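Local atomic coordinates of aminopeptidase YwaD (Bacillus subtilis, PDB entry 6HC6), a protein that removes N-terminal amino acids such as arginine, lysine and leucine from peptides, using two zinc ions bound in each subunit. Residues 78-83 and 268-273; 318-323 and 420-425; 333-338 and 416-421; 348-353 and 427-432. All coordinates share one frame; numbering follows the deposited sequence.

Interaction 1. Residues 78-83 and 268-273; sequences SSMRKL and SVMLEM
Met80 of helix 67-82 and Leu271 of helix 260-277 meet where these two helices pack together, the second of which carries the zinc ligand Asp262 near its start. Residues 268-273 lie further along that helix. The backbones come nearest at this same pair, with Met80 CA 7.2 Å from Leu271 CA. Met80 has CG beside its backbone N (chi1 -69°), and the chain then runs out fully extended, carrying the methyl across the gap. Partway along, Met80 CG rests on Leu271 CD2 at 3.6 Å, the two side chains crossing nearly at right angles. At the far end Met80 CE reaches Met270 CE at 3.8 Å, with Met270 SD a little further off. Met270 instead has CG anti to the backbone N (chi1 178°), and bends twice before its methyl meets that of Met80. Separately from the methionines, Leu83 sets CD1 3.5 Å from Leu271 O, a methyl against a backbone carbonyl. Leu271 also touches Thr51 of helix 45-59, while Met270 lies on Leu322 of the central sheet. No hydrogen bond joins the two segments. Cohesion therefore comes from methyl and thioether groups in close contact, which fits a buried seam governed by shape more than by polarity.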
loop_
_atom_site.group_PDB
_atom_site.type_symbol
_atom_site.label_atom_id
_atom_site.label_comp_id
_atom_site.label_asym_id
_atom_site.label_seq_id
_atom_site.Cartn_x
_atom_site.Cartn_y
_atom_site.Cartn_z
ATOM N N SER A 78 -15.521 -14.572 -0.599
ATOM C CA SER A 78 -16.088 -15.785 -0.023
ATOM C C SER A 78 -16.118 -15.698 1.499
ATOM O O SER A 78 -17.116 -16.067 2.131
ATOM C CB SER A 78 -15.289 -17.001 -0.498
ATOM O OG SER A 78 -15.533 -18.131 0.317
ATOM N N SER A 79 -15.054 -15.161 2.100
ATOM C CA SER A 79 -14.998 -15.059 3.554
ATOM C C SER A 79 -16.045 -14.092 4.083
ATOM O O SER A 79 -16.684 -14.362 5.109
ATOM C CB SER A 79 -13.603 -14.626 3.996
ATOM O OG SER A 79 -12.661 -15.653 3.750
ATOM N N MET A 80 -16.234 -12.959 3.402
ATOM C CA MET A 80 -17.245 -11.998 3.836
ATOM C C MET A 80 -18.649 -12.580 3.750
ATOM O O MET A 80 -19.483 -12.343 4.631
ATOM C CB MET A 80 -17.136 -10.722 3.001
ATOM C CG MET A 80 -15.853 -9.924 3.288
ATOM S SD MET A 80 -16.030 -8.330 2.465
ATOM C CE MET A 80 -14.495 -7.505 2.885
ATOM N N ARG A 81 -18.945 -13.327 2.686
ATOM C CA ARG A 81 -20.280 -13.892 2.557
ATOM C C ARG A 81 -20.596 -14.853 3.690
ATOM O O ARG A 81 -21.757 -14.948 4.115
ATOM C CB ARG A 81 -20.422 -14.587 1.211
ATOM C CG ARG A 81 -20.494 -13.626 0.060
ATOM C CD ARG A 81 -21.081 -14.289 -1.165
ATOM N NE ARG A 81 -21.002 -13.401 -2.315
ATOM C CZ ARG A 81 -19.975 -13.346 -3.154
ATOM N NH1 ARG A 81 -18.918 -14.142 -2.996
ATOM N NH2 ARG A 81 -20.009 -12.490 -4.160
ATOM N N LYS A 82 -19.587 -15.572 4.187
ATOM C CA LYS A 82 -19.797 -16.442 5.340
ATOM C C LYS A 82 -20.272 -15.658 6.552
ATOM O O LYS A 82 -20.967 -16.209 7.415
ATOM C CB LYS A 82 -18.506 -17.181 5.689
ATOM C CG LYS A 82 -18.232 -18.410 4.864
ATOM C CD LYS A 82 -17.442 -19.412 5.687
ATOM C CE LYS A 82 -18.092 -19.606 7.057
ATOM N NZ LYS A 82 -17.696 -20.883 7.714
ATOM N N LEU A 83 -19.913 -14.374 6.630
ATOM C CA LEU A 83 -20.181 -13.522 7.778
ATOM C C LEU A 83 -21.495 -12.756 7.669
ATOM O O LEU A 83 -21.646 -11.718 8.322
ATOM C CB LEU A 83 -19.025 -12.539 7.969
ATOM C CG LEU A 83 -17.652 -13.173 8.111
ATOM C CD1 LEU A 83 -16.587 -12.112 8.391
ATOM C CD2 LEU A 83 -17.690 -14.217 9.213
ATOM N N SER A 268 -6.620 -9.269 7.356
ATOM C CA SER A 268 -7.044 -10.354 8.231
ATOM C C SER A 268 -7.730 -9.827 9.487
ATOM O O SER A 268 -8.706 -10.419 9.959
ATOM C CB SER A 268 -5.831 -11.218 8.588
ATOM O OG SER A 268 -5.005 -10.568 9.543
ATOM N N VAL A 269 -7.233 -8.721 10.052
ATOM C CA VAL A 269 -7.865 -8.154 11.242
ATOM C C VAL A 269 -9.222 -7.554 10.888
ATOM O O VAL A 269 -10.188 -7.644 11.658
ATOM C CB VAL A 269 -6.936 -7.109 11.878
ATOM C CG1 VAL A 269 -7.631 -6.403 13.028
ATOM C CG2 VAL A 269 -5.635 -7.773 12.351
ATOM N N MET A 270 -9.310 -6.919 9.725
ATOM C CA MET A 270 -10.597 -6.422 9.257
ATOM C C MET A 270 -11.616 -7.556 9.154
ATOM O O MET A 270 -12.767 -7.411 9.586
ATOM C CB MET A 270 -10.402 -5.724 7.910
ATOM C CG MET A 270 -11.703 -5.198 7.285
ATOM S SD MET A 270 -12.476 -6.433 6.223
ATOM C CE MET A 270 -11.370 -6.426 4.800
ATOM N N LEU A 271 -11.216 -8.700 8.595
ATOM C CA LEU A 271 -12.173 -9.793 8.415
ATOM C C LEU A 271 -12.574 -10.403 9.748
ATOM O O LEU A 271 -13.743 -10.749 9.955
ATOM C CB LEU A 271 -11.585 -10.858 7.487
ATOM C CG LEU A 271 -11.539 -10.422 6.035
ATOM C CD1 LEU A 271 -10.705 -11.401 5.209
ATOM C CD2 LEU A 271 -12.972 -10.324 5.474
ATOM N N GLU A 272 -11.622 -10.546 10.671
ATOM C CA GLU A 272 -11.979 -11.088 11.977
ATOM C C GLU A 272 -12.839 -10.108 12.761
ATOM O O GLU A 272 -13.741 -10.524 13.501
ATOM C CB GLU A 272 -10.719 -11.456 12.762
ATOM C CG GLU A 272 -10.980 -11.877 14.197
ATOM C CD GLU A 272 -11.742 -13.195 14.326
ATOM O OE1 GLU A 272 -12.090 -13.827 13.301
ATOM O OE2 GLU A 272 -12.001 -13.596 15.470
ATOM N N MET A 273 -12.605 -8.803 12.601
ATOM C CA MET A 273 -13.503 -7.854 13.248
ATOM C C MET A 273 -14.912 -7.980 12.688
ATOM O O MET A 273 -15.896 -7.915 13.437
ATOM C CB MET A 273 -12.992 -6.423 13.088
ATOM C CG MET A 273 -13.809 -5.413 13.895
ATOM S SD MET A 273 -13.503 -3.722 13.346
ATOM C CE MET A 273 -11.692 -3.775 13.144
#

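Interaction 2. Residues 318-323 and 420-425; sequences VNFNLD and DLVTAA. With ZN (zinc ion), chain D.
Phe320 and Leu322 face helix 412-430 from the strand that leads into the zinc site, for the next residue, Asp323, is a metal ligand. Asp323 chelates the zinc ion through both carboxylate oxygens, OD1 at 2.1 Å and OD2 at 2.2 Å. His250, Asp262 and two waters complete that shell, and Ser371 OG hydrogen-bonds Asp323 OD2 from the second shell. Preceding the metal ligand in the chain, strand 318-322 runs almost antiparallel to helix 420-425, at 169°, their axes 10.5 Å apart. The alternation of the strand turns Phe320 and Leu322 to the helix and Asn321 the other way. Phe320, with CG beside its backbone N (chi1 -63°), meets the helix obliquely with its ring: CE2 is 3.8 Å from Ala425 CB, CZ is 3.9 Å from Ala425 O, and CD2 is 4.2 Å from Val422 CG1. Leu322 and Val422 lie alongside one another, pointing opposite ways, with Leu322 CD2 3.6 Å from Val422 CG1. Val422 is modelled in two conformers, so the detail of its contacts is less certain. Replacing Phe320 by an alanine would remove the ring, and is likely to leave a gap against Ala425 and Val422. In the sheet Phe320 pairs with Tyr246 and Thr248 of strand 244-250, and its ring also touches Phe386 of strand 382-389 and Val347 of helix 346-358, while Leu322 abuts Val269 of helix 260-277.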
loop_
_atom_site.group_PDB
_atom_site.type_symbol
_atom_site.label_atom_id
_atom_site.label_comp_id
_atom_site.label_asym_id
_atom_site.label_seq_id
_atom_site.Cartn_x
_atom_site.Cartn_y
_atom_site.Cartn_z
ATOM N N VAL A 318 -17.084 7.744 9.737
ATOM C CA VAL A 318 -15.741 7.444 10.208
ATOM C C VAL A 318 -15.196 6.279 9.388
ATOM O O VAL A 318 -15.949 5.394 8.969
ATOM C CB VAL A 318 -15.774 7.152 11.731
ATOM C CG1 VAL A 318 -16.743 6.023 12.050
ATOM C CG2 VAL A 318 -14.455 6.792 12.227
ATOM N N ASN A 319 -13.882 6.312 9.127
ATOM C CA ASN A 319 -13.143 5.240 8.463
ATOM C C ASN A 319 -12.018 4.783 9.385
ATOM O O ASN A 319 -11.145 5.581 9.738
ATOM C CB ASN A 319 -12.563 5.715 7.119
ATOM C CG ASN A 319 -11.459 4.807 6.604
ATOM O OD1 ASN A 319 -10.361 5.263 6.286
ATOM N ND2 ASN A 319 -11.746 3.511 6.532
ATOM N N PHE A 320 -12.043 3.509 9.780
ATOM C CA PHE A 320 -10.933 2.872 10.492
ATOM C C PHE A 320 -10.153 2.052 9.473
ATOM O O PHE A 320 -10.647 1.019 9.007
ATOM C CB PHE A 320 -11.437 1.938 11.595
ATOM C CG PHE A 320 -12.201 2.609 12.678
ATOM C CD1 PHE A 320 -13.529 2.957 12.493
ATOM C CD2 PHE A 320 -11.597 2.865 13.911
ATOM C CE1 PHE A 320 -14.255 3.569 13.510
ATOM C CE2 PHE A 320 -12.321 3.471 14.932
ATOM C CZ PHE A 320 -13.637 3.827 14.727
ATOM N N ASN A 321 -8.948 2.497 9.121
ATOM C CA ASN A 321 -8.135 1.785 8.142
ATOM C C ASN A 321 -7.031 1.025 8.867
ATOM O O ASN A 321 -6.359 1.582 9.739
ATOM C CB ASN A 321 -7.537 2.748 7.109
ATOM C CG ASN A 321 -6.786 2.014 5.999
ATOM O OD1 ASN A 321 -7.393 1.353 5.159
ATOM N ND2 ASN A 321 -5.474 2.126 5.998
ATOM N N LEU A 322 -6.854 -0.252 8.513
ATOM C CA LEU A 322 -5.871 -1.135 9.139
ATOM C C LEU A 322 -4.777 -1.467 8.132
ATOM O O LEU A 322 -5.050 -2.102 7.113
ATOM C CB LEU A 322 -6.550 -2.420 9.614
ATOM C CG LEU A 322 -7.835 -2.133 10.399
ATOM C CD1 LEU A 322 -8.618 -3.400 10.667
ATOM C CD2 LEU A 322 -7.458 -1.457 11.690
ATOM N N ASP A 323 -3.539 -1.062 8.415
ATOM C CA ASP A 323 -2.448 -1.303 7.466
ATOM C C ASP A 323 -1.169 -1.494 8.268
ATOM O O ASP A 323 -0.616 -0.517 8.779
ATOM C CB ASP A 323 -2.326 -0.141 6.466
ATOM C CG ASP A 323 -1.375 -0.427 5.301
ATOM O OD1 ASP A 323 -0.677 -1.442 5.306
ATOM O OD2 ASP A 323 -1.322 0.384 4.341
ATOM N N ASP A 420 -7.931 -6.350 19.243
ATOM C CA ASP A 420 -8.760 -5.994 20.393
ATOM C C ASP A 420 -8.956 -4.485 20.487
ATOM O O ASP A 420 -10.054 -4.012 20.806
ATOM C CB ASP A 420 -8.151 -6.537 21.684
ATOM C CG ASP A 420 -8.364 -8.031 21.844
ATOM O OD1 ASP A 420 -9.393 -8.540 21.346
ATOM O OD2 ASP A 420 -7.509 -8.695 22.471
ATOM N N LEU A 421 -7.913 -3.708 20.181
ATOM C CA LEU A 421 -8.034 -2.255 20.293
ATOM C C LEU A 421 -8.982 -1.697 19.236
ATOM O O LEU A 421 -9.899 -0.933 19.556
ATOM C CB LEU A 421 -6.652 -1.595 20.186
ATOM C CG LEU A 421 -6.533 -0.072 20.332
ATOM C CD1 LEU A 421 -6.918 0.698 19.044
ATOM C CD2 LEU A 421 -7.348 0.429 21.520
ATOM N N VAL A 422 -8.763 -2.038 17.965
ATOM C CA VAL A 422 -9.595 -1.455 16.915
ATOM C C VAL A 422 -11.008 -2.025 16.968
ATOM O O VAL A 422 -11.982 -1.328 16.635
ATOM C CB VAL A 422 -8.948 -1.662 15.532
ATOM C CG1 VAL A 422 -9.725 -0.900 14.473
ATOM C CG2 VAL A 422 -7.479 -1.219 15.547
ATOM N N THR A 423 -11.161 -3.284 17.396
ATOM C CA THR A 423 -12.517 -3.820 17.546
ATOM C C THR A 423 -13.286 -3.055 18.615
ATOM O O THR A 423 -14.467 -2.732 18.435
ATOM C CB THR A 423 -12.477 -5.315 17.876
ATOM O OG1 THR A 423 -11.943 -6.032 16.757
ATOM C CG2 THR A 423 -13.878 -5.841 18.163
ATOM N N ALA A 424 -12.626 -2.741 19.730
ATOM C CA ALA A 424 -13.287 -1.970 20.771
ATOM C C ALA A 424 -13.559 -0.548 20.310
ATOM O O ALA A 424 -14.564 0.051 20.707
ATOM C CB ALA A 424 -12.447 -1.967 22.048
ATOM N N ALA A 425 -12.658 0.019 19.509
ATOM C CA ALA A 425 -12.854 1.373 18.999
ATOM C C ALA A 425 -14.044 1.430 18.049
ATOM O O ALA A 425 -14.878 2.336 18.134
ATOM C CB ALA A 425 -11.588 1.858 18.291
HETATM ZN ZN ZN D . 0.179 -0.968 3.443
HETATM O O HOH W 1 1.514 0.324 4.179
HETATM O O HOH W 2 1.053 -0.215 1.728
#

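Interaction 3. Residues 333-338 and 416-421; sequences SELYVN and QQAGDL
Leu335 reaches from strand 334-339 to Ala418 and Leu421, one turn apart on helix 412-430. Each leucine directs its CB toward the other segment and sets CG anti to the backbone N, but the two turn opposite ways at the next bond, with chi2 64° in Leu335 and -79° in Leu421. These torsions place the methyls, and the two side chains meet at a slant. One methyl of Leu335 does most of the touching: CD2 lies 3.9 Å from Leu421 CD1 and 4.0 Å from Leu421 CG. The same Leu335 CD2 is 4.3 Å from Ala418 CA, while the other branch, Leu335 CD1, reaches Ala418 CB more loosely at 4.5 Å. The strand begins with a classic beta bulge, in which Ser333 and Glu334 together oppose Gly389 of the neighbouring strand. Glu334 then lays CG over one face of the Tyr336 ring, 3.7 Å above its plane. On the helix, Gln416 NE2 gives Asp420 OD2 an almost straight hydrogen bond (2.9 Å, 177°), lying in the amide plane but approaching the carboxylate from above its plane. Phe43 O and Ala45 N also hold that amide, which fixes its rotation. Leu421 further touches Ala355 and Ile358 of helix 346-358. Across strand and helix the contact is wholly apolar: buried methyls fit without a hydrogen bond between the segments, while Gln416 and Asp420 pair with each other away from it.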
loop_
_atom_site.group_PDB
_atom_site.type_symbol
_atom_site.label_atom_id
_atom_site.label_comp_id
_atom_site.label_asym_id
_atom_site.label_seq_id
_atom_site.Cartn_x
_atom_site.Cartn_y
_atom_site.Cartn_z
ATOM N N SER A 333 6.517 -1.643 19.232
ATOM C CA SER A 333 5.693 -1.850 20.415
ATOM C C SER A 333 4.575 -0.828 20.559
ATOM O O SER A 333 3.737 -0.974 21.457
ATOM C CB SER A 333 6.582 -1.803 21.665
ATOM O OG SER A 333 7.045 -0.486 21.876
ATOM N N GLU A 334 4.545 0.204 19.719
ATOM C CA GLU A 334 3.578 1.289 19.833
ATOM C C GLU A 334 2.574 1.194 18.695
ATOM O O GLU A 334 2.962 1.020 17.539
ATOM C CB GLU A 334 4.287 2.647 19.803
ATOM C CG GLU A 334 3.416 3.832 20.173
ATOM C CD GLU A 334 3.209 3.974 21.684
ATOM O OE1 GLU A 334 2.475 4.899 22.102
ATOM O OE2 GLU A 334 3.784 3.180 22.453
ATOM N N LEU A 335 1.285 1.299 19.015
ATOM C CA LEU A 335 0.245 1.273 17.996
ATOM C C LEU A 335 -0.103 2.718 17.666
ATOM O O LEU A 335 -0.640 3.441 18.506
ATOM C CB LEU A 335 -0.980 0.482 18.456
ATOM C CG LEU A 335 -2.066 0.335 17.386
ATOM C CD1 LEU A 335 -1.578 -0.487 16.181
ATOM C CD2 LEU A 335 -3.332 -0.277 17.978
ATOM N N TYR A 336 0.209 3.135 16.444
ATOM C CA TYR A 336 -0.026 4.500 16.002
ATOM C C TYR A 336 -1.372 4.636 15.314
ATOM O O TYR A 336 -1.805 3.739 14.586
ATOM C CB TYR A 336 1.079 4.949 15.047
ATOM C CG TYR A 336 2.348 5.216 15.794
ATOM C CD1 TYR A 336 2.511 6.392 16.524
ATOM C CD2 TYR A 336 3.363 4.274 15.828
ATOM C CE1 TYR A 336 3.682 6.637 17.238
ATOM C CE2 TYR A 336 4.529 4.506 16.544
ATOM C CZ TYR A 336 4.683 5.688 17.237
ATOM O OH TYR A 336 5.839 5.915 17.952
ATOM N N VAL A 337 -2.021 5.771 15.562
ATOM C CA VAL A 337 -3.239 6.197 14.881
ATOM C C VAL A 337 -2.841 7.391 14.020
ATOM O O VAL A 337 -2.648 8.505 14.526
ATOM C CB VAL A 337 -4.350 6.559 15.874
ATOM C CG1 VAL A 337 -5.603 7.000 15.134
ATOM C CG2 VAL A 337 -4.661 5.388 16.772
ATOM N N ASN A 338 -2.689 7.160 12.721
ATOM C CA ASN A 338 -2.208 8.176 11.792
ATOM C C ASN A 338 -3.384 8.936 11.189
ATOM O O ASN A 338 -4.226 8.336 10.518
ATOM C CB ASN A 338 -1.394 7.523 10.667
ATOM C CG ASN A 338 -0.015 7.085 11.123
ATOM O OD1 ASN A 338 0.982 7.729 10.821
ATOM N ND2 ASN A 338 0.039 6.009 11.882
ATOM N N GLN A 416 -3.439 -9.764 18.000
ATOM C CA GLN A 416 -4.462 -9.797 19.037
ATOM C C GLN A 416 -4.643 -8.429 19.677
ATOM O O GLN A 416 -5.774 -7.966 19.867
ATOM C CB GLN A 416 -4.093 -10.845 20.089
ATOM C CG GLN A 416 -5.138 -11.019 21.173
ATOM C CD GLN A 416 -6.375 -11.682 20.623
ATOM O OE1 GLN A 416 -6.289 -12.709 19.944
ATOM N NE2 GLN A 416 -7.538 -11.094 20.897
ATOM N N GLN A 417 -3.540 -7.766 20.022
ATOM C CA GLN A 417 -3.648 -6.477 20.699
ATOM C C GLN A 417 -4.200 -5.411 19.763
ATOM O O GLN A 417 -5.063 -4.619 20.159
ATOM C CB GLN A 417 -2.281 -6.060 21.250
ATOM C CG GLN A 417 -2.263 -4.680 21.921
ATOM C CD GLN A 417 -3.171 -4.584 23.150
ATOM O OE1 GLN A 417 -4.342 -4.198 23.052
ATOM N NE2 GLN A 417 -2.625 -4.919 24.315
ATOM N N ALA A 418 -3.717 -5.379 18.518
ATOM C CA ALA A 418 -4.287 -4.467 17.532
ATOM C C ALA A 418 -5.753 -4.799 17.276
ATOM O O ALA A 418 -6.608 -3.908 17.249
ATOM C CB ALA A 418 -3.490 -4.523 16.228
ATOM N N GLY A 419 -6.060 -6.083 17.091
ATOM C CA GLY A 419 -7.442 -6.480 16.862
ATOM C C GLY A 419 -8.364 -6.099 18.007
ATOM O O GLY A 419 -9.467 -5.582 17.788
ATOM N N ASP A 420 -7.931 -6.350 19.243
ATOM C CA ASP A 420 -8.760 -5.994 20.393
ATOM C C ASP A 420 -8.956 -4.485 20.487
ATOM O O ASP A 420 -10.054 -4.012 20.806
ATOM C CB ASP A 420 -8.151 -6.537 21.684
ATOM C CG ASP A 420 -8.364 -8.031 21.844
ATOM O OD1 ASP A 420 -9.393 -8.540 21.346
ATOM O OD2 ASP A 420 -7.509 -8.695 22.471
ATOM N N LEU A 421 -7.913 -3.708 20.181
ATOM C CA LEU A 421 -8.034 -2.255 20.293
ATOM C C LEU A 421 -8.982 -1.697 19.236
ATOM O O LEU A 421 -9.899 -0.933 19.556
ATOM C CB LEU A 421 -6.652 -1.595 20.186
ATOM C CG LEU A 421 -6.533 -0.072 20.332
ATOM C CD1 LEU A 421 -6.918 0.698 19.044
ATOM C CD2 LEU A 421 -7.348 0.429 21.520
#

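Interaction 4. Residues 348-353 and 427-432; sequences WESSRT and YEAVKK
Thr353 brings its methyl up to the flat carboxylate of Glu428, CG2 lying 4.0 Å from OE1 and as far from CD. The other flat groups are overlain from within their own segments, each offset toward the rim: Arg352 CB over one face of the Trp348 ring, Glu349 CA over one face of the Arg352 guanidinium, and Lys431 CB 3.8 Å above the Tyr427 ring. Trp348 also leans on Leu363 and Leu365 of strand 363-367. Two helices, 346-358 and 412-430, lie here side by side over the same face of the central sheet of the peptidase domain and come close, Ser350 CA 6.0 Å from Glu428 CA, with the small Ser350 and Ala429 between them. Ser350 points at the second helix, its OG 4.1 Å from Ala429 CB and 4.3 Å from Glu428 CB. Thr353 holds CG2 anti to its backbone N, which aims this methyl rather than the hydroxyl at Glu428. A bend at chi2 of Glu428 sets CG and CD against that methyl, and the two side chains cross at about a right angle. Just past the helix end, Lys431 NZ turns back to Glu428 OE1 in a salt bridge of 3.2 Å whose hydrogen bond is weak.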
loop_
_atom_site.group_PDB
_atom_site.type_symbol
_atom_site.label_atom_id
_atom_site.label_comp_id
_atom_site.label_asym_id
_atom_site.label_seq_id
_atom_site.Cartn_x
_atom_site.Cartn_y
_atom_site.Cartn_z
ATOM N N TRP A 348 -9.752 8.901 16.344
ATOM C CA TRP A 348 -8.914 8.998 17.532
ATOM C C TRP A 348 -9.755 8.982 18.806
ATOM O O TRP A 348 -9.422 8.275 19.766
ATOM C CB TRP A 348 -8.050 10.256 17.466
ATOM C CG TRP A 348 -7.267 10.453 18.712
ATOM C CD1 TRP A 348 -7.390 11.477 19.601
ATOM C CD2 TRP A 348 -6.253 9.584 19.233
ATOM N NE1 TRP A 348 -6.510 11.306 20.642
ATOM C CE2 TRP A 348 -5.800 10.151 20.441
ATOM C CE3 TRP A 348 -5.683 8.381 18.794
ATOM C CZ2 TRP A 348 -4.808 9.560 21.217
ATOM C CZ3 TRP A 348 -4.689 7.794 19.566
ATOM C CH2 TRP A 348 -4.262 8.389 20.764
ATOM N N GLU A 349 -10.856 9.743 18.830
ATOM C CA GLU A 349 -11.703 9.777 20.021
ATOM C C GLU A 349 -12.142 8.376 20.416
ATOM O O GLU A 349 -12.013 7.976 21.582
ATOM C CB GLU A 349 -12.918 10.673 19.783
ATOM C CG GLU A 349 -12.585 12.144 19.627
ATOM C CD GLU A 349 -13.825 13.001 19.408
ATOM O OE1 GLU A 349 -14.905 12.621 19.905
ATOM O OE2 GLU A 349 -13.721 14.052 18.741
ATOM N N SER A 350 -12.644 7.603 19.448
ATOM C CA SER A 350 -13.116 6.259 19.758
ATOM C C SER A 350 -11.966 5.350 20.169
ATOM O O SER A 350 -12.134 4.483 21.035
ATOM C CB SER A 350 -13.856 5.676 18.562
ATOM O OG SER A 350 -15.131 6.284 18.443
ATOM N N SER A 351 -10.794 5.527 19.548
ATOM C CA SER A 351 -9.636 4.712 19.896
ATOM C C SER A 351 -9.109 5.063 21.277
ATOM O O SER A 351 -8.776 4.166 22.062
ATOM C CB SER A 351 -8.541 4.882 18.847
ATOM O OG SER A 351 -9.019 4.527 17.564
ATOM N N ARG A 352 -9.015 6.362 21.586
ATOM C CA ARG A 352 -8.631 6.772 22.933
ATOM C C ARG A 352 -9.549 6.139 23.966
ATOM O O ARG A 352 -9.089 5.575 24.964
ATOM C CB ARG A 352 -8.648 8.301 23.058
ATOM C CG ARG A 352 -8.966 8.804 24.463
ATOM C CD ARG A 352 -9.275 10.346 24.565
ATOM N NE ARG A 352 -10.537 10.847 24.030
ATOM C CZ ARG A 352 -10.673 11.933 23.247
ATOM N NH1 ARG A 352 -9.581 12.592 22.850
ATOM N NH2 ARG A 352 -11.888 12.317 22.868
ATOM N N THR A 353 -10.859 6.244 23.745
ATOM C CA THR A 353 -11.824 5.669 24.671
ATOM C C THR A 353 -11.644 4.162 24.791
ATOM O O THR A 353 -11.663 3.612 25.901
ATOM C CB THR A 353 -13.232 6.010 24.199
ATOM O OG1 THR A 353 -13.434 7.425 24.300
ATOM C CG2 THR A 353 -14.259 5.275 25.031
ATOM N N TYR A 427 -16.469 -0.738 17.997
ATOM C CA TYR A 427 -17.638 -0.992 18.830
ATOM C C TYR A 427 -18.118 0.288 19.490
ATOM O O TYR A 427 -19.323 0.562 19.518
ATOM C CB TYR A 427 -17.331 -2.058 19.885
ATOM C CG TYR A 427 -18.504 -2.371 20.796
ATOM C CD1 TYR A 427 -19.593 -3.097 20.330
ATOM C CD2 TYR A 427 -18.512 -1.960 22.120
ATOM C CE1 TYR A 427 -20.667 -3.396 21.157
ATOM C CE2 TYR A 427 -19.590 -2.254 22.959
ATOM C CZ TYR A 427 -20.661 -2.975 22.469
ATOM O OH TYR A 427 -21.730 -3.277 23.288
ATOM N N GLU A 428 -17.190 1.105 19.999
ATOM C CA GLU A 428 -17.596 2.385 20.577
ATOM C C GLU A 428 -18.359 3.219 19.561
ATOM O O GLU A 428 -19.347 3.882 19.903
ATOM C CB GLU A 428 -16.378 3.152 21.088
ATOM C CG GLU A 428 -15.850 2.652 22.413
ATOM C CD GLU A 428 -16.912 2.654 23.503
ATOM O OE1 GLU A 428 -17.653 3.654 23.612
ATOM O OE2 GLU A 428 -17.006 1.654 24.248
ATOM N N ALA A 429 -17.930 3.175 18.302
ATOM C CA ALA A 429 -18.558 3.983 17.270
ATOM C C ALA A 429 -19.913 3.428 16.849
ATOM O O ALA A 429 -20.808 4.207 16.512
ATOM C CB ALA A 429 -17.631 4.092 16.061
ATOM N N VAL A 430 -20.100 2.105 16.865
ATOM C CA VAL A 430 -21.289 1.500 16.260
ATOM C C VAL A 430 -22.305 0.980 17.268
ATOM O O VAL A 430 -23.449 0.698 16.870
ATOM C CB VAL A 430 -20.913 0.376 15.267
ATOM C CG1 VAL A 430 -19.887 0.872 14.266
ATOM C CG2 VAL A 430 -20.381 -0.846 16.003
ATOM N N LYS A 431 -21.958 0.874 18.548
ATOM C CA LYS A 431 -22.894 0.303 19.510
ATOM C C LYS A 431 -24.156 1.153 19.614
ATOM O O LYS A 431 -24.150 2.363 19.370
ATOM C CB LYS A 431 -22.250 0.182 20.890
ATOM C CG LYS A 431 -21.939 1.528 21.538
ATOM C CD LYS A 431 -21.065 1.368 22.766
ATOM C CE LYS A 431 -20.732 2.719 23.382
ATOM N NZ LYS A 431 -20.460 2.617 24.843
ATOM N N LYS A 432 -25.248 0.503 19.983
ATOM C CA LYS A 432 -26.474 1.227 20.250
ATOM C C LYS A 432 -26.456 1.783 21.669
ATOM O O LYS A 432 -25.663 1.368 22.519
ATOM C CB LYS A 432 -27.681 0.311 20.075
ATOM C CG LYS A 432 -27.774 -0.347 18.717
ATOM C CD LYS A 432 -29.144 -0.095 18.128
ATOM C CE LYS A 432 -29.907 -1.378 17.896
ATOM N NZ LYS A 432 -31.313 -1.093 17.477
#

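Helix 412-430 serves interactions 2, 3 and 4. Interactions 2 and 3 share Asp420 and Leu421, have centres about 8 Å apart, and bring the helix onto two strands of one sheet. Interaction 4 follows further along the helix, its centre about 9 Å from that of interaction 2, and Ala425 O touches Ser350 CB at 3.5 Å. Interaction 1 meets interactions 2 and 3 through helix 260-277, where Val269 CG1 lies 3.9 Å from Leu322 CD1 and 3.8 Å from Gly419 CA, but does not touch interaction 4. Interaction 2 alone holds a zinc ligand; the side chains of Met270 and Leu335 are about 12 Å and 13 Å from a zinc ion, and interaction 4 is remote.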